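Local coordinates for pyrophosphate phosphohydrolase (Thermus thermophilus, PDB 2PRD), which catalyses the magnesium-dependent hydrolysis of inorganic pyrophosphate to two phosphate ions, working as a homohexamer, at the interface of chains A and B. Coordinates in Å, arbitrary orientation; residue numbers count along the deposited sequence, not the author numbering. Chains: chain A/B, Pyrophosphate phosphohydrolase.

Contact 1: the interface of chains A and B. Residues chain A 76-77, 79, 85, 109, 111-112, 114; chain B 28, 41, 43-44.
B:Val44 pushes its two methyls into a recess of chain A lined by A:Tyr77, A:Val109, A:Asp112 and A:Arg114, and loses more surface to the partner than any other residue of this patch. Its CG1, anti to the backbone N (chi1 -176°), reaches CE2 of the A:Tyr77 ring at 3.6 Å and lies near NH1 of the A:Arg114 guanidinium. The other methyl, CG2, turns towards A:Val109, whose CG1 also meets CD2 of B:Leu41 at 3.8 Å. A branched valine suits this place because each arm fills a different side of the recess. Its backbone is held as well: B:Val44 N gives a hydrogen bond to the main-chain O of A:Glu111, 3.2 Å away.

A:Asp112 forms the polar wall, its carboxylate CG 3.8 Å from B:Val44 CB. The carboxylate OD1 accepts hydrogen bonds from A:Arg114 N and from A:Arg114 NH1, which arrive from opposite faces of its plane; NH1, at 3.1 Å from OD1, also makes a salt bridge. Gripped on one oxygen from well above and below its plane, the carboxylate is probably hindered from turning beside the valine. An alanine here would probably leave the A:Arg114 guanidinium without its charged mate, free to swing, and open a gap against B:Val44.

The packing is looser around B:Asn28, where water mediates the link. Its amide OD1 lies in plane at the edge of the A:Tyr77 ring, ring and amide planes 72° apart, and a water bridges OD1, at 2.8 Å, to the backbone N and O of A:Tyr77. An amide suits this water-bridged seam between the chains, since it can bond to water while its ND2 rests near CD2 of A:Leu79. Near B:Arg43 the A:Glu111 side chain is poorly ordered. The patch joins two subunits of the homohexamer and ties the strand carrying B:Arg43, a predicted substrate-binding residue, to its neighbour.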
ATOM      1  N   THR A  76     -15.811   0.408   2.827  1.00  8.81           N
ATOM      2  CA  THR A  76     -15.202  -0.472   1.828  1.00 10.46           C
ATOM      3  C   THR A  76     -13.720  -0.127   1.704  1.00  7.09           C
ATOM      4  O   THR A  76     -12.892  -1.056   1.669  1.00 14.99           O
ATOM      5  CB  THR A  76     -15.824  -0.351   0.415  1.00  7.08           C
ATOM      6  OG1 THR A  76     -17.194  -0.795   0.587  1.00 12.87           O
ATOM      7  CG2 THR A  76     -15.200  -1.344  -0.551  1.00  4.73           C
ATOM      8  N   TYR A  77     -13.404   1.132   1.691  1.00  8.21           N
ATOM      9  CA  TYR A  77     -12.015   1.634   1.585  1.00  8.79           C
ATOM     10  C   TYR A  77     -11.790   2.639   2.716  1.00 12.09           C
ATOM     11  O   TYR A  77     -12.699   3.452   2.974  1.00 14.16           O
ATOM     12  CB  TYR A  77     -11.802   2.340   0.240  1.00  4.93           C
ATOM     13  CG  TYR A  77     -12.256   1.647  -1.010  1.00 10.91           C
ATOM     14  CD1 TYR A  77     -11.700   0.412  -1.368  1.00 10.88           C
ATOM     15  CD2 TYR A  77     -13.165   2.231  -1.897  1.00  8.40           C
ATOM     16  CE1 TYR A  77     -12.070  -0.250  -2.529  1.00  6.08           C
ATOM     17  CE2 TYR A  77     -13.547   1.549  -3.029  1.00  9.50           C
ATOM     18  CZ  TYR A  77     -12.988   0.343  -3.351  1.00  9.14           C
ATOM     19  OH  TYR A  77     -13.352  -0.306  -4.518  1.00  9.26           O
ATOM     20  N   LEU A  79     -10.871   5.743   4.934  1.00  4.36           N
ATOM     21  CA  LEU A  79     -11.015   7.181   4.624  1.00  5.51           C
ATOM     22  C   LEU A  79      -9.793   7.916   5.050  1.00 10.37           C
ATOM     23  O   LEU A  79      -8.754   7.251   5.327  1.00 17.86           O
ATOM     24  CB  LEU A  79     -12.347   7.619   5.276  1.00  2.09           C
ATOM     25  CG  LEU A  79     -13.550   6.760   4.821  1.00  4.28           C
ATOM     26  CD1 LEU A  79     -14.712   6.855   5.784  1.00 10.78           C
ATOM     27  CD2 LEU A  79     -14.005   7.254   3.429  1.00  5.32           C
ATOM     28  N   VAL A  85     -18.027  12.625   6.226  1.00  9.20           N
ATOM     29  CA  VAL A  85     -18.782  11.610   5.424  1.00  4.19           C
ATOM     30  C   VAL A  85     -20.123  11.448   6.064  1.00  2.16           C
ATOM     31  O   VAL A  85     -20.246  11.648   7.287  1.00  8.96           O
ATOM     32  CB  VAL A  85     -17.950  10.321   5.349  1.00  8.53           C
ATOM     33  CG1 VAL A  85     -17.175  10.086   6.646  1.00 14.74           C
ATOM     34  CG2 VAL A  85     -18.770   9.062   5.124  1.00 11.69           C
ATOM     35  N   VAL A 109     -20.813   3.716   5.838  1.00  7.95           N
ATOM     36  CA  VAL A 109     -20.791   4.795   4.842  1.00  7.59           C
ATOM     37  C   VAL A 109     -22.138   4.719   4.132  1.00  8.25           C
ATOM     38  O   VAL A 109     -22.447   3.686   3.535  1.00 10.64           O
ATOM     39  CB  VAL A 109     -19.628   4.494   3.893  1.00  8.76           C
ATOM     40  CG1 VAL A 109     -19.607   5.330   2.632  1.00  3.14           C
ATOM     41  CG2 VAL A 109     -18.338   4.764   4.702  1.00  5.16           C
ATOM     42  N   GLU A 111     -23.282   6.358   1.493  1.00 11.42           N
ATOM     43  CA  GLU A 111     -23.256   6.361   0.013  1.00 12.60           C
ATOM     44  C   GLU A 111     -22.370   5.292  -0.567  1.00 11.82           C
ATOM     45  O   GLU A 111     -21.584   5.640  -1.431  1.00 10.86           O
ATOM     46  CB  GLU A 111     -22.822   7.744  -0.488  1.00 17.36           C
ATOM     47  CG  GLU A 111     -23.777   8.860  -0.085  1.00 22.44           C
ATOM     48  CD  GLU A 111     -25.091   8.790  -0.841  1.00 24.86           C
ATOM     49  OE1 GLU A 111     -25.130   8.284  -1.977  1.00 26.86           O
ATOM     50  OE2 GLU A 111     -26.137   9.234  -0.314  1.00 37.27           O
ATOM     51  N   ASP A 112     -22.477   4.058  -0.138  1.00 14.80           N
ATOM     52  CA  ASP A 112     -21.682   2.942  -0.691  1.00  9.29           C
ATOM     53  C   ASP A 112     -22.722   1.820  -0.832  1.00 13.83           C
ATOM     54  O   ASP A 112     -23.190   1.418   0.232  1.00 14.03           O
ATOM     55  CB  ASP A 112     -20.543   2.540   0.212  1.00  6.98           C
ATOM     56  CG  ASP A 112     -19.675   1.414  -0.340  1.00 10.04           C
ATOM     57  OD1 ASP A 112     -20.096   0.737  -1.278  1.00 13.27           O
ATOM     58  OD2 ASP A 112     -18.601   1.091   0.219  1.00 10.31           O
ATOM     59  N   ARG A 114     -22.373  -1.151  -1.592  1.00  8.05           N
ATOM     60  CA  ARG A 114     -21.946  -2.449  -1.055  1.00  9.26           C
ATOM     61  C   ARG A 114     -22.399  -2.621   0.376  1.00 12.30           C
ATOM     62  O   ARG A 114     -22.301  -3.774   0.876  1.00 16.64           O
ATOM     63  CB  ARG A 114     -20.419  -2.548  -1.072  1.00  5.25           C
ATOM     64  CG  ARG A 114     -19.799  -2.605  -2.449  1.00 12.12           C
ATOM     65  CD  ARG A 114     -18.272  -2.507  -2.326  1.00  5.56           C
ATOM     66  NE  ARG A 114     -17.711  -2.095  -3.596  1.00  5.98           N
ATOM     67  CZ  ARG A 114     -17.618  -0.880  -4.098  1.00 14.61           C
ATOM     68  NH1 ARG A 114     -18.006   0.260  -3.557  1.00 10.58           N
ATOM     69  NH2 ARG A 114     -17.058  -0.846  -5.311  1.00  2.14           N
TER
ATOM     70  N   ASN B  28     -12.734   6.144  -3.736  1.00 12.00           N
ATOM     71  CA  ASN B  28     -13.397   7.059  -2.793  1.00 10.32           C
ATOM     72  C   ASN B  28     -13.553   8.401  -3.500  1.00  8.37           C
ATOM     73  O   ASN B  28     -12.605   9.151  -3.744  1.00 17.55           O
ATOM     74  CB  ASN B  28     -12.688   7.186  -1.462  1.00  5.86           C
ATOM     75  CG  ASN B  28     -12.986   6.128  -0.442  1.00  1.16           C
ATOM     76  OD1 ASN B  28     -13.999   5.432  -0.418  1.00  6.43           O
ATOM     77  ND2 ASN B  28     -12.109   6.044   0.563  1.00  3.99           N
ATOM     78  N   LEU B  41     -17.020  13.198   1.495  1.00 10.71           N
ATOM     79  CA  LEU B  41     -17.075  12.012   0.598  1.00  7.44           C
ATOM     80  C   LEU B  41     -18.419  12.097  -0.106  1.00 13.78           C
ATOM     81  O   LEU B  41     -19.447  12.084   0.559  1.00 13.96           O
ATOM     82  CB  LEU B  41     -16.987  10.725   1.378  1.00  6.92           C
ATOM     83  CG  LEU B  41     -17.180   9.503   0.443  1.00  4.31           C
ATOM     84  CD1 LEU B  41     -15.746   9.101   0.039  1.00  4.59           C
ATOM     85  CD2 LEU B  41     -17.929   8.428   1.159  1.00  7.18           C
ATOM     86  N   ARG B  43     -19.214   9.930  -2.581  1.00  8.74           N
ATOM     87  CA  ARG B  43     -19.698   8.543  -2.642  1.00  4.60           C
ATOM     88  C   ARG B  43     -18.511   7.649  -2.953  1.00  8.14           C
ATOM     89  O   ARG B  43     -17.499   8.194  -3.360  1.00 15.08           O
ATOM     90  CB  ARG B  43     -20.695   8.359  -3.788  1.00  6.93           C
ATOM     91  CG  ARG B  43     -20.067   8.303  -5.183  1.00  5.77           C
ATOM     92  CD  ARG B  43     -21.103   8.386  -6.269  1.00 11.40           C
ATOM     93  NE  ARG B  43     -20.589   8.337  -7.629  1.00 18.00           N
ATOM     94  CZ  ARG B  43     -20.128   9.323  -8.376  1.00 21.99           C
ATOM     95  NH1 ARG B  43     -20.073  10.589  -7.930  1.00 21.58           N
ATOM     96  NH2 ARG B  43     -19.718   9.148  -9.614  1.00 20.34           N
ATOM     97  N   VAL B  44     -18.737   6.375  -2.777  1.00  9.64           N
ATOM     98  CA  VAL B  44     -17.779   5.305  -3.110  1.00  8.59           C
ATOM     99  C   VAL B  44     -18.271   4.730  -4.432  1.00 10.29           C
ATOM    100  O   VAL B  44     -19.449   4.417  -4.539  1.00 10.72           O
ATOM    101  CB  VAL B  44     -17.729   4.241  -2.016  1.00  7.91           C
ATOM    102  CG1 VAL B  44     -16.693   3.152  -2.254  1.00 13.81           C
ATOM    103  CG2 VAL B  44     -17.422   4.887  -0.672  1.00  8.59           C
TER
HETATM  104  O   HOH W   1     -15.078   3.819   1.624  1.00 10.35           O

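Contact 2: the interface of chains A and B. Residues chain A 3, 82-84; chain B 30, 38-41.
A:Val84 and B:Ile39 meet through their backbones, A:Val84 N donating to the main-chain O of B:Ile39 at 2.9 Å. A second hydrogen bond follows from B:Leu41 N to A:Val84 O, 2.8 Å long. Together they make a parallel beta bridge in which A:Val84 sits opposite B:Lys40, and both polar groups of the A:Val84 backbone are used across the subunit boundary. The backbone bonds do not depend on side-chain identity, and the flanking A:Val83 and B:Ile39 add apolar contact.

The side chain of A:Val83 carries much of that contact. Starting at CB, it lies 3.6 Å from the carbonyl O of B:Ile39, the same carbonyl that accepts from A:Val84 N. From there it forks. CG1, anti to the carbonyl carbon (chi1 -45°), meets the branch methyl CG2 of B:Ile39 at 3.8 Å and also approaches CE1 of B:Tyr30. CG2, set between the backbone N and the carbonyl carbon, comes to the same ring carbon, B:Tyr30 CE1, at 4.0 Å. Both tips of the fork therefore bear on one corner of the tyrosine, and the valine crosses that side chain at about a right angle. Two beta-branched residues face each other where A:Val83 meets B:Ile39, a pairing well suited to extended backbone, and the aromatic ring gives the fork a rigid wall.

One step earlier along the pairing, a water links A:Gly82 O, 2.8 Å away, to B:Ile39 N, extending the backbone pairing where no direct bond is made. A:Gly82 has a positive phi (86°), a turn that glycine adopts readily. B:Ala38 offers only a small methyl towards A:Val84, and the side chain of B:Lys40 is poorly ordered. In the fold, the site lies where the start of strand 84-97 of chain A, with the turn before it, lines up beside strand 38-44 of chain B.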
ATOM      1  N   LEU A   3     -14.128  21.991  12.573  1.00 23.43           N
ATOM      2  CA  LEU A   3     -14.817  20.749  12.238  1.00 18.75           C
ATOM      3  C   LEU A   3     -15.774  20.347  13.313  1.00 20.58           C
ATOM      4  O   LEU A   3     -16.860  19.817  12.976  1.00 31.01           O
ATOM      5  CB  LEU A   3     -13.776  19.738  11.763  1.00  7.78           C
ATOM      6  CG  LEU A   3     -12.824  20.276  10.663  1.00  9.19           C
ATOM      7  CD1 LEU A   3     -11.813  19.201  10.317  1.00 11.38           C
ATOM      8  CD2 LEU A   3     -13.601  20.731   9.470  1.00 15.73           C
ATOM      9  N   GLY A  82      -9.789  14.095   8.616  1.00  6.39           N
ATOM     10  CA  GLY A  82     -10.331  15.403   8.249  1.00  5.62           C
ATOM     11  C   GLY A  82     -11.365  15.469   7.181  1.00  7.02           C
ATOM     12  O   GLY A  82     -11.793  16.612   6.868  1.00 12.39           O
ATOM     13  N   VAL A  83     -11.781  14.357   6.605  1.00  7.49           N
ATOM     14  CA  VAL A  83     -12.841  14.389   5.595  1.00  9.74           C
ATOM     15  C   VAL A  83     -14.169  14.169   6.314  1.00 10.73           C
ATOM     16  O   VAL A  83     -14.193  13.587   7.406  1.00 12.64           O
ATOM     17  CB  VAL A  83     -12.650  13.364   4.464  1.00 16.66           C
ATOM     18  CG1 VAL A  83     -11.215  13.348   3.944  1.00 12.94           C
ATOM     19  CG2 VAL A  83     -13.034  11.989   4.900  1.00 13.82           C
ATOM     20  N   VAL A  84     -15.231  14.713   5.703  1.00  6.99           N
ATOM     21  CA  VAL A  84     -16.578  14.596   6.248  1.00  5.76           C
ATOM     22  C   VAL A  84     -17.367  13.546   5.521  1.00  6.63           C
ATOM     23  O   VAL A  84     -17.354  13.571   4.276  1.00 13.09           O
ATOM     24  CB  VAL A  84     -17.311  15.960   6.125  1.00 11.33           C
ATOM     25  CG1 VAL A  84     -18.720  15.776   6.666  1.00  8.40           C
ATOM     26  CG2 VAL A  84     -16.613  17.036   6.949  1.00  9.67           C
TER
ATOM     27  N   TYR B  30     -14.217  11.817  -3.428  1.00  5.07           N
ATOM     28  CA  TYR B  30     -14.233  12.978  -2.570  1.00  5.15           C
ATOM     29  C   TYR B  30     -14.509  14.248  -3.388  1.00  8.26           C
ATOM     30  O   TYR B  30     -14.244  14.283  -4.578  1.00 13.31           O
ATOM     31  CB  TYR B  30     -12.844  13.250  -1.942  1.00  6.27           C
ATOM     32  CG  TYR B  30     -12.374  12.177  -1.009  1.00  4.71           C
ATOM     33  CD1 TYR B  30     -13.095  11.953   0.175  1.00  8.17           C
ATOM     34  CD2 TYR B  30     -11.227  11.429  -1.257  1.00  7.80           C
ATOM     35  CE1 TYR B  30     -12.663  10.978   1.067  1.00  9.08           C
ATOM     36  CE2 TYR B  30     -10.848  10.402  -0.407  1.00 13.30           C
ATOM     37  CZ  TYR B  30     -11.576  10.211   0.754  1.00  8.30           C
ATOM     38  OH  TYR B  30     -11.154   9.264   1.675  1.00 19.15           O
ATOM     39  N   ALA B  38     -14.681  21.991   3.565  1.00 18.39           N
ATOM     40  CA  ALA B  38     -13.864  20.779   3.846  1.00 16.58           C
ATOM     41  C   ALA B  38     -14.041  19.760   2.739  1.00 13.54           C
ATOM     42  O   ALA B  38     -14.970  19.945   1.930  1.00 17.20           O
ATOM     43  CB  ALA B  38     -14.366  20.146   5.142  1.00 22.88           C
ATOM     44  N   ILE B  39     -13.223  18.735   2.745  1.00 12.60           N
ATOM     45  CA  ILE B  39     -13.383  17.671   1.705  1.00 10.13           C
ATOM     46  C   ILE B  39     -14.433  16.721   2.247  1.00  8.31           C
ATOM     47  O   ILE B  39     -14.340  16.342   3.416  1.00 11.47           O
ATOM     48  CB  ILE B  39     -12.054  17.008   1.366  1.00 15.35           C
ATOM     49  CG1 ILE B  39     -11.487  17.666   0.100  1.00 14.10           C
ATOM     50  CG2 ILE B  39     -12.195  15.526   1.024  1.00  9.74           C
ATOM     51  CD1 ILE B  39     -10.515  18.756   0.183  1.00 18.88           C
ATOM     52  N   LYS B  40     -15.433  16.416   1.426  1.00  8.02           N
ATOM     53  CA  LYS B  40     -16.474  15.516   1.873  1.00  7.77           C
ATOM     54  C   LYS B  40     -16.476  14.286   0.972  1.00 10.02           C
ATOM     55  O   LYS B  40     -16.040  14.416  -0.176  1.00  9.62           O
ATOM     56  CB  LYS B  40     -17.816  16.233   1.684  1.00 11.30           C
ATOM     57  CG  LYS B  40     -18.982  15.400   2.208  1.00 26.02           C
ATOM     58  CD  LYS B  40     -20.261  16.249   2.183  1.00 39.52           C
ATOM     59  CE  LYS B  40     -20.868  16.287   0.785  1.00 47.15           C
ATOM     60  NZ  LYS B  40     -21.849  15.176   0.584  1.00 47.48           N
ATOM     61  N   LEU B  41     -17.020  13.198   1.495  1.00 10.71           N
ATOM     62  CA  LEU B  41     -17.075  12.012   0.598  1.00  7.44           C
ATOM     63  C   LEU B  41     -18.419  12.097  -0.106  1.00 13.78           C
ATOM     64  O   LEU B  41     -19.447  12.084   0.559  1.00 13.96           O
ATOM     65  CB  LEU B  41     -16.987  10.725   1.378  1.00  6.92           C
ATOM     66  CG  LEU B  41     -17.180   9.503   0.443  1.00  4.31           C
ATOM     67  CD1 LEU B  41     -15.746   9.101   0.039  1.00  4.59           C
ATOM     68  CD2 LEU B  41     -17.929   8.428   1.159  1.00  7.18           C
TER
HETATM   69  O   HOH W   2     -11.266  18.510   4.886  1.00 25.89           O

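Contact 1 and contact 2 are neighbouring patches of one A-B interface, the centres of their C-alpha atoms about 12 Å apart. B:Leu41 belongs to both, its backbone serving contact 2 and its side chain contact 1. Strands 28-33 and 38-44 of chain B and strand 84-97 of chain A contribute to each. Strand 38-44 is paired through its backbone near the start; towards its end side-chain burial dominates, alongside a further backbone bond. The interface is not an exact two-fold: chain A gives residue 3 and residues between 76 and 114, chain B residues between 28 and 44, so the subunits probably meet through different surfaces.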